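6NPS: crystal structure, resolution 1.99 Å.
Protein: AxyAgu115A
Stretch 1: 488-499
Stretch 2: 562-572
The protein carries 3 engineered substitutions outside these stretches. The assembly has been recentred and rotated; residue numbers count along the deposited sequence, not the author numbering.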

# COMPACT_ATOMS: atom_id res chain seq x y z
N GLN A 488 30.80 -20.21 28.58
CA GLN A 488 32.23 -20.15 28.83
C GLN A 488 32.83 -18.85 28.28
O GLN A 488 33.78 -18.29 28.87
N TRP A 489 32.32 -18.38 27.15
CA TRP A 489 32.83 -17.13 26.60
C TRP A 489 32.46 -15.96 27.51
O TRP A 489 33.27 -15.05 27.72
N ILE A 490 31.24 -15.96 28.07
CA ILE A 490 30.84 -14.92 29.02
C ILE A 490 31.74 -14.93 30.26
O ILE A 490 32.17 -13.87 30.74
N GLU A 491 32.05 -16.11 30.78
CA GLU A 491 32.94 -16.21 31.93
C GLU A 491 34.31 -15.62 31.63
O GLU A 491 34.92 -14.95 32.48
N GLN A 492 34.81 -15.88 30.42
CA GLN A 492 36.12 -15.39 29.99
C GLN A 492 36.16 -13.86 29.92
O GLN A 492 37.17 -13.25 30.29
N GLN A 493 35.08 -13.22 29.46
CA GLN A 493 35.05 -11.76 29.44
C GLN A 493 34.67 -11.14 30.79
O GLN A 493 35.10 -10.03 31.07
N PHE A 494 33.83 -11.79 31.60
CA PHE A 494 33.18 -11.08 32.71
C PHE A 494 33.42 -11.73 34.07
O PHE A 494 32.76 -11.36 35.05
N ALA A 495 34.39 -12.65 34.18
CA ALA A 495 34.76 -13.19 35.49
C ALA A 495 35.09 -12.05 36.44
O ALA A 495 35.86 -11.15 36.10
N GLY A 496 34.50 -12.08 37.63
CA GLY A 496 34.76 -11.03 38.59
C GLY A 496 34.00 -9.75 38.36
O GLY A 496 33.99 -8.89 39.25
N VAL A 497 33.37 -9.58 37.20
CA VAL A 497 32.54 -8.42 36.93
C VAL A 497 31.10 -8.66 37.34
O VAL A 497 30.46 -7.83 38.00
N PHE A 498 30.56 -9.78 36.90
CA PHE A 498 29.16 -10.13 37.05
C PHE A 498 29.05 -11.36 37.94
O PHE A 498 29.90 -12.26 37.87
N ASN A 499 28.03 -11.41 38.79
CA ASN A 499 27.85 -12.63 39.56
C ASN A 499 27.13 -13.67 38.68
O ASN A 499 26.82 -13.43 37.51
N GLN A 562 35.09 0.36 35.63
CA GLN A 562 36.26 -0.24 35.02
C GLN A 562 35.89 -1.21 33.91
O GLN A 562 36.66 -1.40 32.97
N HIS A 563 34.72 -1.83 33.98
CA HIS A 563 34.38 -2.85 33.00
C HIS A 563 33.24 -2.42 32.10
O HIS A 563 32.76 -3.22 31.29
N PHE A 564 32.81 -1.15 32.21
CA PHE A 564 31.71 -0.66 31.39
C PHE A 564 32.01 -0.78 29.90
O PHE A 564 31.15 -1.22 29.12
N THR A 565 33.21 -0.37 29.48
CA THR A 565 33.52 -0.36 28.05
C THR A 565 33.34 -1.74 27.42
O THR A 565 32.76 -1.87 26.33
N ALA A 566 33.82 -2.78 28.10
CA ALA A 566 33.67 -4.15 27.61
C ALA A 566 32.21 -4.59 27.60
O ALA A 566 31.76 -5.20 26.63
N TYR A 567 31.46 -4.32 28.66
CA TYR A 567 30.03 -4.61 28.63
C TYR A 567 29.36 -3.91 27.43
O TYR A 567 28.62 -4.54 26.65
N PHE A 568 29.65 -2.63 27.24
CA PHE A 568 29.00 -1.88 26.18
C PHE A 568 29.36 -2.42 24.79
O PHE A 568 28.49 -2.65 23.95
N ALA A 569 30.66 -2.60 24.53
CA ALA A 569 31.07 -3.01 23.19
C ALA A 569 30.71 -4.46 22.89
O ALA A 569 30.39 -4.78 21.74
N LEU A 570 30.71 -5.34 23.89
CA LEU A 570 30.48 -6.76 23.64
C LEU A 570 29.02 -7.17 23.79
O LEU A 570 28.61 -8.17 23.19
N VAL A 571 28.25 -6.49 24.64
CA VAL A 571 26.91 -7.00 24.94
C VAL A 571 25.86 -5.92 24.66
O VAL A 571 24.92 -6.12 23.89
N TYR A 572 26.02 -4.75 25.28
CA TYR A 572 24.96 -3.76 25.24
C TYR A 572 24.75 -3.21 23.82
O TYR A 572 23.62 -3.15 23.33

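Phe494 occupies the centre of the space between the two stretches. Its CA-to-CB bond points sideways, but with chi1 in the m well (-65°) the ring end comes nearer to the second helix and contributes the largest covered area of any residue here, 71 Å². Phe494 CE2 lies 3.7 Å from Val571 CG2, while Phe494 CE1 lies 4.3 Å from Tyr567 CB and 4.4 Å from Ala566 CB. The small side chain of Ala566 points toward the first stretch, and the edge of the Phe494 ring meets the backbone beside it: Phe494 CE1 is 3.9 Å from Tyr567 N and Phe494 CZ is 4.1 Å from Ala566 O. These backbone atoms are already engaged within their helix, Tyr567 N with His563 O and Ala566 O with Leu570 N, so the aromatic edge packs against groups whose polar needs are met. The two helices run nearly antiparallel, at 155°, with their axes 11.4 Å apart at closest approach, a spacing that leaves room for large side chains between the backbones.

From this centre the contact extends along both helices. Toward the C-terminal part of stretch 2, Leu570 (m, t) points toward the first helix and is covered by two residues one helical turn apart. Trp489, in the t rotamer, starts sideways but brings its ring end inward, placing Trp489 CH2 4.3 Å from Leu570 CB; Gln493 contributes its aliphatic portion, with Gln493 CG 4.0 Å from Leu570 CD1. Val571 (t) also points toward the first stretch. On another flank, Phe498 (m) directs its ring edge at Tyr567 (t), with Phe498 CZ 3.8 Å from Tyr567 CD1. The ring planes are almost perpendicular, at 85°, and the arrangement is oblique.

At the N-terminal end of the second helix, the CA-to-CB bonds of Val497 (t) and His563 (m) each point toward the opposing stretch. Val497 CG2 sits over one face of the imidazole, 3.5 Å from His563 CG, in a CH-pi contact only 13° off the ring normal. His563 occupies the N-cap position, and its ND1 is hydrogen-bonded to a residue adjoining one of the stretches.

No hydrogen bond joins the two stretches. The compact m, m rotamer of Gln493 folds NE2 back along its helix, where Gln493 NE2 makes weak hydrogen bonds to Trp489 O and Gln492 OE1, both at 3.3 Å. Gln493 OE1, Trp489 NE1 and Tyr567 OH are satisfied elsewhere in the structure. The interface, burying 403 Å² in total, is thus held by apolar and aromatic packing.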

# COMPACT_ATOMS: atom_id res chain seq x y z
CB GLN A 488 32.94 -21.37 28.21
CG GLN A 488 32.69 -22.60 29.08
CD GLN A 488 33.25 -23.90 28.52
OE1 GLN A 488 34.39 -23.95 28.03
NE2 GLN A 488 32.46 -24.97 28.61
CB TRP A 489 32.28 -16.94 25.19
CG TRP A 489 32.82 -15.78 24.42
CD1 TRP A 489 33.92 -15.78 23.57
CD2 TRP A 489 32.23 -14.47 24.34
NE1 TRP A 489 34.06 -14.53 23.00
CE2 TRP A 489 33.04 -13.71 23.45
CE3 TRP A 489 31.10 -13.86 24.93
CZ2 TRP A 489 32.76 -12.37 23.15
CZ3 TRP A 489 30.84 -12.54 24.66
CH2 TRP A 489 31.66 -11.80 23.76
CB ILE A 490 29.36 -15.10 29.39
CG1 ILE A 490 28.51 -14.75 28.19
CG2 ILE A 490 28.97 -14.24 30.64
CD1 ILE A 490 27.10 -15.35 28.25
CB GLU A 491 33.08 -17.67 32.35
CG GLU A 491 33.72 -17.85 33.71
CD GLU A 491 32.80 -17.39 34.82
OE1 GLU A 491 33.30 -16.89 35.86
OE2 GLU A 491 31.58 -17.53 34.63
CB GLN A 492 36.45 -16.01 28.64
CG GLN A 492 37.79 -15.71 28.03
CD GLN A 492 37.98 -16.50 26.72
OE1 GLN A 492 37.31 -16.23 25.71
NE2 GLN A 492 38.84 -17.51 26.75
CB GLN A 493 34.06 -11.24 28.40
CG GLN A 493 34.03 -11.96 27.08
CD GLN A 493 35.39 -12.30 26.54
OE1 GLN A 493 36.33 -11.51 26.68
NE2 GLN A 493 35.52 -13.48 25.93
CB PHE A 494 31.69 -10.94 32.44
CG PHE A 494 31.40 -10.07 31.26
CD1 PHE A 494 31.79 -8.73 31.27
CD2 PHE A 494 30.78 -10.58 30.13
CE1 PHE A 494 31.55 -7.91 30.15
CE2 PHE A 494 30.55 -9.74 28.99
CZ PHE A 494 30.95 -8.43 29.02
CB ALA A 495 35.96 -14.12 35.35
CB VAL A 497 32.63 -8.07 35.43
CG1 VAL A 497 31.83 -6.82 35.15
CG2 VAL A 497 34.08 -7.94 34.96
CB PHE A 498 28.57 -10.41 35.67
CG PHE A 498 28.35 -9.18 34.84
CD1 PHE A 498 27.83 -8.01 35.42
CD2 PHE A 498 28.62 -9.18 33.48
CE1 PHE A 498 27.60 -6.87 34.64
CE2 PHE A 498 28.38 -8.06 32.69
CZ PHE A 498 27.87 -6.90 33.28
CB ASN A 499 27.10 -12.33 40.87
CG ASN A 499 25.73 -11.73 40.65
OD1 ASN A 499 25.03 -12.03 39.68
ND2 ASN A 499 25.32 -10.88 41.59
CB GLN A 562 37.08 -0.96 36.11
CG GLN A 562 38.54 -1.11 35.79
CD GLN A 562 39.37 -1.56 36.99
OE1 GLN A 562 38.84 -1.94 38.04
NE2 GLN A 562 40.70 -1.55 36.82
CB HIS A 563 34.07 -4.17 33.72
CG HIS A 563 35.20 -4.67 34.58
ND1 HIS A 563 35.21 -4.53 35.95
CD2 HIS A 563 36.37 -5.29 34.26
CE1 HIS A 563 36.32 -5.04 36.44
NE2 HIS A 563 37.05 -5.51 35.43
CB PHE A 564 31.38 0.80 31.74
CG PHE A 564 30.24 1.36 30.95
CD1 PHE A 564 28.92 1.10 31.30
CD2 PHE A 564 30.49 2.17 29.84
CE1 PHE A 564 27.86 1.61 30.57
CE2 PHE A 564 29.42 2.71 29.10
CZ PHE A 564 28.12 2.42 29.46
CB THR A 565 34.96 0.16 27.83
OG1 THR A 565 35.02 1.57 28.12
CG2 THR A 565 35.39 -0.05 26.41
CB ALA A 566 34.52 -5.11 28.46
CB TYR A 567 29.36 -4.19 29.95
CG TYR A 567 27.87 -4.37 29.85
CD1 TYR A 567 27.31 -5.65 29.75
CD2 TYR A 567 27.02 -3.28 29.80
CE1 TYR A 567 25.96 -5.83 29.60
CE2 TYR A 567 25.67 -3.46 29.64
CZ TYR A 567 25.15 -4.73 29.57
OH TYR A 567 23.80 -4.89 29.41
CB PHE A 568 29.40 -0.40 26.28
CG PHE A 568 28.61 0.48 25.36
CD1 PHE A 568 27.47 1.13 25.82
CD2 PHE A 568 28.96 0.64 24.03
CE1 PHE A 568 26.71 1.93 24.97
CE2 PHE A 568 28.20 1.41 23.17
CZ PHE A 568 27.07 2.06 23.65
CB ALA A 569 32.58 -2.80 23.03
CB LEU A 570 31.35 -7.61 24.59
CG LEU A 570 32.89 -7.52 24.37
CD1 LEU A 570 33.69 -8.36 25.37
CD2 LEU A 570 33.30 -7.90 22.94
CB VAL A 571 26.83 -7.49 26.39
CG1 VAL A 571 25.42 -7.99 26.70
CG2 VAL A 571 27.89 -8.58 26.63
CB TYR A 572 25.28 -2.63 26.23
CG TYR A 572 24.16 -1.62 26.38
CD1 TYR A 572 23.10 -1.85 27.28
CD2 TYR A 572 24.16 -0.43 25.65
CE1 TYR A 572 22.08 -0.90 27.43
CE2 TYR A 572 23.15 0.51 25.78
CZ TYR A 572 22.12 0.28 26.67
OH TYR A 572 21.13 1.20 26.81